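Phosphoribosylaminoimidazole-succinocarboxamide synthase (Saccharomyces cerevisiae, PDB 1A48) catalyses the ATP-dependent joining of CAIR and L-aspartate to give SAICAR in de novo purine biosynthesis. Local coordinates at residues K111-P116 with I222-N227; K217-I222 with L231-L236. One frame throughout, in Å; residues are numbered along the deposited sequence.

Contact 1: residues K111-P116 with I222-N227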
# COMPACT_ATOMS: atom_id res chain seq x y z
N LYS A 111 13.73 -11.53 5.51
CA LYS A 111 12.62 -12.14 6.20
C LYS A 111 12.67 -11.65 7.63
O LYS A 111 13.75 -11.63 8.16
CB LYS A 111 12.73 -13.65 6.31
CG LYS A 111 12.36 -14.40 5.09
CD LYS A 111 12.61 -15.87 5.36
CE LYS A 111 12.24 -16.68 4.12
NZ LYS A 111 12.60 -18.10 4.41
N HIS A 112 11.62 -11.27 8.24
CA HIS A 112 11.60 -10.77 9.61
C HIS A 112 10.41 -11.42 10.34
O HIS A 112 9.50 -11.87 9.66
CB HIS A 112 11.34 -9.22 9.62
CG HIS A 112 12.65 -8.52 9.49
ND1 HIS A 112 13.65 -8.65 10.44
CD2 HIS A 112 13.16 -7.76 8.47
CE1 HIS A 112 14.73 -8.00 10.00
NE2 HIS A 112 14.45 -7.45 8.81
N LYS A 113 10.44 -11.43 11.65
CA LYS A 113 9.31 -11.94 12.40
C LYS A 113 8.16 -10.96 12.24
O LYS A 113 8.36 -9.77 12.53
CB LYS A 113 9.72 -12.02 13.88
CG LYS A 113 8.50 -12.38 14.74
CD LYS A 113 8.49 -13.79 15.24
CE LYS A 113 9.57 -14.03 16.28
NZ LYS A 113 9.43 -15.28 17.05
N LEU A 114 6.99 -11.32 11.82
CA LEU A 114 5.88 -10.46 11.66
C LEU A 114 5.11 -10.13 12.95
O LEU A 114 5.23 -10.81 13.98
CB LEU A 114 4.87 -11.08 10.68
CG LEU A 114 5.67 -11.58 9.44
CD1 LEU A 114 5.23 -13.01 9.17
CD2 LEU A 114 5.50 -10.62 8.28
N ILE A 115 4.52 -8.95 12.89
CA ILE A 115 3.67 -8.46 13.97
C ILE A 115 2.33 -8.60 13.26
O ILE A 115 1.99 -7.87 12.33
CB ILE A 115 3.94 -7.07 14.46
CG1 ILE A 115 5.33 -6.90 15.02
CG2 ILE A 115 2.85 -6.66 15.45
CD1 ILE A 115 5.70 -5.49 15.41
N PRO A 116 1.54 -9.60 13.66
CA PRO A 116 0.26 -9.93 13.06
C PRO A 116 -0.94 -9.03 13.31
O PRO A 116 -1.93 -9.37 13.90
CB PRO A 116 -0.03 -11.38 13.56
CG PRO A 116 0.71 -11.42 14.88
CD PRO A 116 1.92 -10.52 14.77
N ILE A 222 9.62 -7.09 13.74
CA ILE A 222 10.48 -6.80 14.86
C ILE A 222 11.78 -7.64 14.63
O ILE A 222 11.67 -8.78 14.29
CB ILE A 222 10.25 -7.29 16.32
CG1 ILE A 222 8.81 -7.65 16.51
CG2 ILE A 222 10.66 -6.46 17.53
CD1 ILE A 222 8.71 -9.13 16.32
N ASP A 223 12.81 -6.95 14.98
CA ASP A 223 14.14 -7.50 14.99
C ASP A 223 14.28 -7.71 16.52
O ASP A 223 14.44 -6.80 17.30
CB ASP A 223 15.16 -6.55 14.45
CG ASP A 223 16.53 -7.15 14.55
OD1 ASP A 223 16.68 -8.17 15.26
OD2 ASP A 223 17.46 -6.64 13.89
N GLU A 224 14.07 -8.94 16.92
CA GLU A 224 14.10 -9.33 18.33
C GLU A 224 15.45 -9.30 19.04
O GLU A 224 15.51 -9.38 20.28
CB GLU A 224 13.50 -10.74 18.48
CG GLU A 224 12.03 -10.75 18.88
CD GLU A 224 11.38 -12.09 18.58
OE1 GLU A 224 12.00 -12.96 17.90
OE2 GLU A 224 10.22 -12.26 19.04
N LYS A 225 16.53 -9.20 18.31
CA LYS A 225 17.91 -9.10 18.80
C LYS A 225 18.33 -7.65 19.12
O LYS A 225 19.26 -7.33 19.89
CB LYS A 225 18.82 -9.79 17.76
CG LYS A 225 20.21 -10.25 18.04
CD LYS A 225 20.41 -11.53 18.84
CE LYS A 225 21.74 -11.47 19.64
NZ LYS A 225 21.57 -11.85 21.08
N THR A 226 17.65 -6.66 18.55
CA THR A 226 17.97 -5.26 18.76
C THR A 226 16.71 -4.66 19.39
O THR A 226 16.69 -3.64 20.03
CB THR A 226 18.27 -4.53 17.46
OG1 THR A 226 17.15 -4.63 16.56
CG2 THR A 226 19.49 -5.06 16.72
N ASN A 227 15.64 -5.41 19.19
CA ASN A 227 14.30 -5.05 19.61
C ASN A 227 13.77 -3.87 18.78
O ASN A 227 13.08 -2.97 19.29
CB ASN A 227 14.24 -4.73 21.11
CG ASN A 227 12.83 -4.80 21.68
OD1 ASN A 227 12.44 -3.92 22.46
ND2 ASN A 227 12.05 -5.84 21.30
O HOH W 1 12.84 -10.40 12.88
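With chi1 at 173°, Lys113 sets its CG opposite the backbone nitrogen and alongside Ile222, the two side chains pointing the same way; Lys113 CG lies 3.6 Å from Ile222 CD1. Bends at chi2 and chi3 then turn the lysine's end to Glu224, whose chain runs extended beyond CG. The salt bridge is loose, Lys113 NZ to Glu224 OE1 measuring 3.6 Å, and the methylene CE comes nearer to the carboxylate than the ammonium does. Ile115 meets Ile222 at about a right angle, CG1 to CG1 3.9 Å, touching it there rather than at the CD1 that Lys113 meets; Ile115 also packs on Leu187 and Val191 of helix 185-208. The short, weakly bonded strand 113-114 lies antiparallel beside the end of strand 211-223, just where the latter enters the turn of a beta hairpin with strand 228-231. One backbone bond crosses, Ile222 N to Lys113 O at 3.2 Å. A water bound by Lys113 N at 2.9 Å lies in the plane of the His112 ring, 3.1 Å from ND1. Within the turn, Asp223 OD1 accepts from Lys225 N at 3.2 Å, an Asx turn, while Asp223 OD2 pairs with Arg73.

Contact 2: residues K217-I222 with L231-L236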
# COMPACT_ATOMS: atom_id res chain seq x y z
N LYS A 217 -2.40 1.89 5.53
CA LYS A 217 -2.22 0.66 6.24
C LYS A 217 -0.76 0.26 6.20
O LYS A 217 -0.24 -0.01 5.11
CB LYS A 217 -3.08 -0.40 5.62
CG LYS A 217 -3.18 -1.69 6.43
CD LYS A 217 -4.05 -2.67 5.62
CE LYS A 217 -3.32 -3.02 4.31
NZ LYS A 217 -1.93 -3.55 4.59
N PHE A 218 -0.14 0.20 7.38
CA PHE A 218 1.21 -0.25 7.53
C PHE A 218 1.23 -1.70 8.09
O PHE A 218 0.38 -2.16 8.78
CB PHE A 218 2.02 0.58 8.45
CG PHE A 218 2.21 2.03 8.15
CD1 PHE A 218 2.96 2.45 7.09
CD2 PHE A 218 1.70 3.00 8.99
CE1 PHE A 218 3.22 3.77 6.84
CE2 PHE A 218 1.92 4.34 8.79
CZ PHE A 218 2.69 4.69 7.71
N GLU A 219 2.34 -2.32 7.75
CA GLU A 219 2.70 -3.63 8.27
C GLU A 219 4.12 -3.52 8.83
O GLU A 219 5.00 -2.94 8.18
CB GLU A 219 2.57 -4.67 7.22
CG GLU A 219 2.66 -6.11 7.68
CD GLU A 219 2.01 -6.97 6.56
OE1 GLU A 219 0.78 -6.73 6.42
OE2 GLU A 219 2.84 -7.69 5.97
N PHE A 220 4.33 -4.01 10.04
CA PHE A 220 5.58 -4.01 10.74
C PHE A 220 6.09 -5.39 11.17
O PHE A 220 5.32 -6.35 11.33
CB PHE A 220 5.47 -3.17 12.05
CG PHE A 220 5.23 -1.70 11.85
CD1 PHE A 220 6.24 -0.84 11.48
CD2 PHE A 220 3.96 -1.19 11.98
CE1 PHE A 220 5.95 0.48 11.23
CE2 PHE A 220 3.68 0.15 11.74
CZ PHE A 220 4.68 0.99 11.37
N GLY A 221 7.35 -5.55 11.35
CA GLY A 221 8.06 -6.68 11.87
C GLY A 221 8.90 -6.23 13.05
O GLY A 221 8.94 -5.02 13.41
N ILE A 222 9.62 -7.09 13.74
CA ILE A 222 10.48 -6.80 14.86
C ILE A 222 11.78 -7.64 14.63
O ILE A 222 11.67 -8.78 14.29
CB ILE A 222 10.25 -7.29 16.32
CG1 ILE A 222 8.81 -7.65 16.51
CG2 ILE A 222 10.66 -6.46 17.53
CD1 ILE A 222 8.71 -9.13 16.32
N LEU A 231 9.81 -1.49 9.28
CA LEU A 231 8.80 -1.23 8.27
C LEU A 231 8.98 -2.27 7.17
O LEU A 231 10.04 -2.54 6.66
CB LEU A 231 8.92 0.21 7.75
CG LEU A 231 7.78 0.81 7.01
CD1 LEU A 231 6.48 0.75 7.79
CD2 LEU A 231 8.16 2.21 6.62
N VAL A 232 7.92 -3.01 6.93
CA VAL A 232 7.76 -4.08 6.04
C VAL A 232 6.70 -3.73 4.97
O VAL A 232 6.13 -2.64 4.79
CB VAL A 232 7.64 -5.47 6.66
CG1 VAL A 232 8.83 -5.80 7.58
CG2 VAL A 232 6.43 -5.91 7.45
N ASP A 233 6.44 -4.73 4.13
CA ASP A 233 5.47 -4.68 3.04
C ASP A 233 5.48 -3.44 2.19
O ASP A 233 6.45 -2.76 2.12
CB ASP A 233 4.09 -4.92 3.65
CG ASP A 233 3.14 -5.42 2.57
OD1 ASP A 233 3.74 -5.85 1.57
OD2 ASP A 233 1.92 -5.29 2.75
N GLU A 234 4.40 -3.08 1.54
CA GLU A 234 4.24 -1.89 0.71
C GLU A 234 3.86 -0.64 1.53
O GLU A 234 3.13 -0.71 2.51
CB GLU A 234 3.20 -2.11 -0.38
CG GLU A 234 1.79 -1.75 -0.18
CD GLU A 234 1.01 -2.06 -1.48
OE1 GLU A 234 1.45 -1.61 -2.57
OE2 GLU A 234 0.01 -2.79 -1.23
N VAL A 235 4.48 0.48 1.15
CA VAL A 235 4.29 1.69 1.86
C VAL A 235 3.72 2.83 1.09
O VAL A 235 4.26 3.31 0.11
CB VAL A 235 5.69 2.09 2.39
CG1 VAL A 235 5.76 3.32 3.21
CG2 VAL A 235 6.25 0.96 3.25
N LEU A 236 2.60 3.34 1.54
CA LEU A 236 1.95 4.54 1.04
C LEU A 236 1.78 4.67 -0.47
O LEU A 236 2.08 5.69 -1.08
CB LEU A 236 2.59 5.77 1.63
CG LEU A 236 2.44 6.57 2.86
CD1 LEU A 236 1.09 6.75 3.46
CD2 LEU A 236 3.54 6.41 3.85
O HOH W 2 1.02 2.17 3.57
O HOH W 3 0.72 -1.95 3.52
O HOH W 4 3.96 -1.18 5.47
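Lys217 O accepts hydrogen bonds from two waters that link it to the other segment. One, 2.7 Å from Lys217 O, also donates to Glu234 O at 2.9 Å; the second, 3.0 Å from Lys217 O, accepts from Leu236 N. Water therefore spans the gap where the backbones have diverged, their CA atoms being 7.7 Å apart at Lys217 and Leu236. Nearer the turn the chains pair directly, as the two arms of an antiparallel beta hairpin: Phe220 and Leu231 form a non-hydrogen-bonded pair, and next to it Val232 N donates to Glu219 O at 3.2 Å. Leu231 CD1 touches two rings obliquely, 3.5 Å from Phe220 CE1 and also near Phe218 CD1. Leu236 CD2 lies obliquely 4.0 Å from Phe218 CE1, with Val235 CG1 farther off at the edge of that ring, and helix 185-208 packs on both phenylalanines. Glu219 CG stands anti to the backbone N (chi1 -169°), which carries the chain alongside Val232 and Asp233: CG rests 3.8 Å from Val232 CG2, and the carboxylate lies within 20° of parallel to that of Asp233, a like charge whose OD1 is salt-bridged to Arg21. With an alanine at Glu219, CG and the carboxylate are gone, and Val232 CG2 and Asp233 CB would probably lose much of their packing there.

Contacts 1 and 2 follow each other along strand 211-223 and share Ile222, with centres about 12 Å apart. They also touch directly: Ile115 N is 3.1 Å from Phe220 O, a probable hydrogen bond, and Ile115 CD1 packs 3.8 Å from Gly221 O. Strand 211-223 thus has 113-114 beside it in contact 1 and the arm returning through 228-231 in contact 2. Contact 1, about 20 Å from the centre of the chain, is partly exposed, whereas contact 2, about 9 Å from it, is buried. A bound sulfate, probably from the crystallisation liquor, lies about 4 Å from the Glu234 side chain in contact 2, possibly marking a pocket.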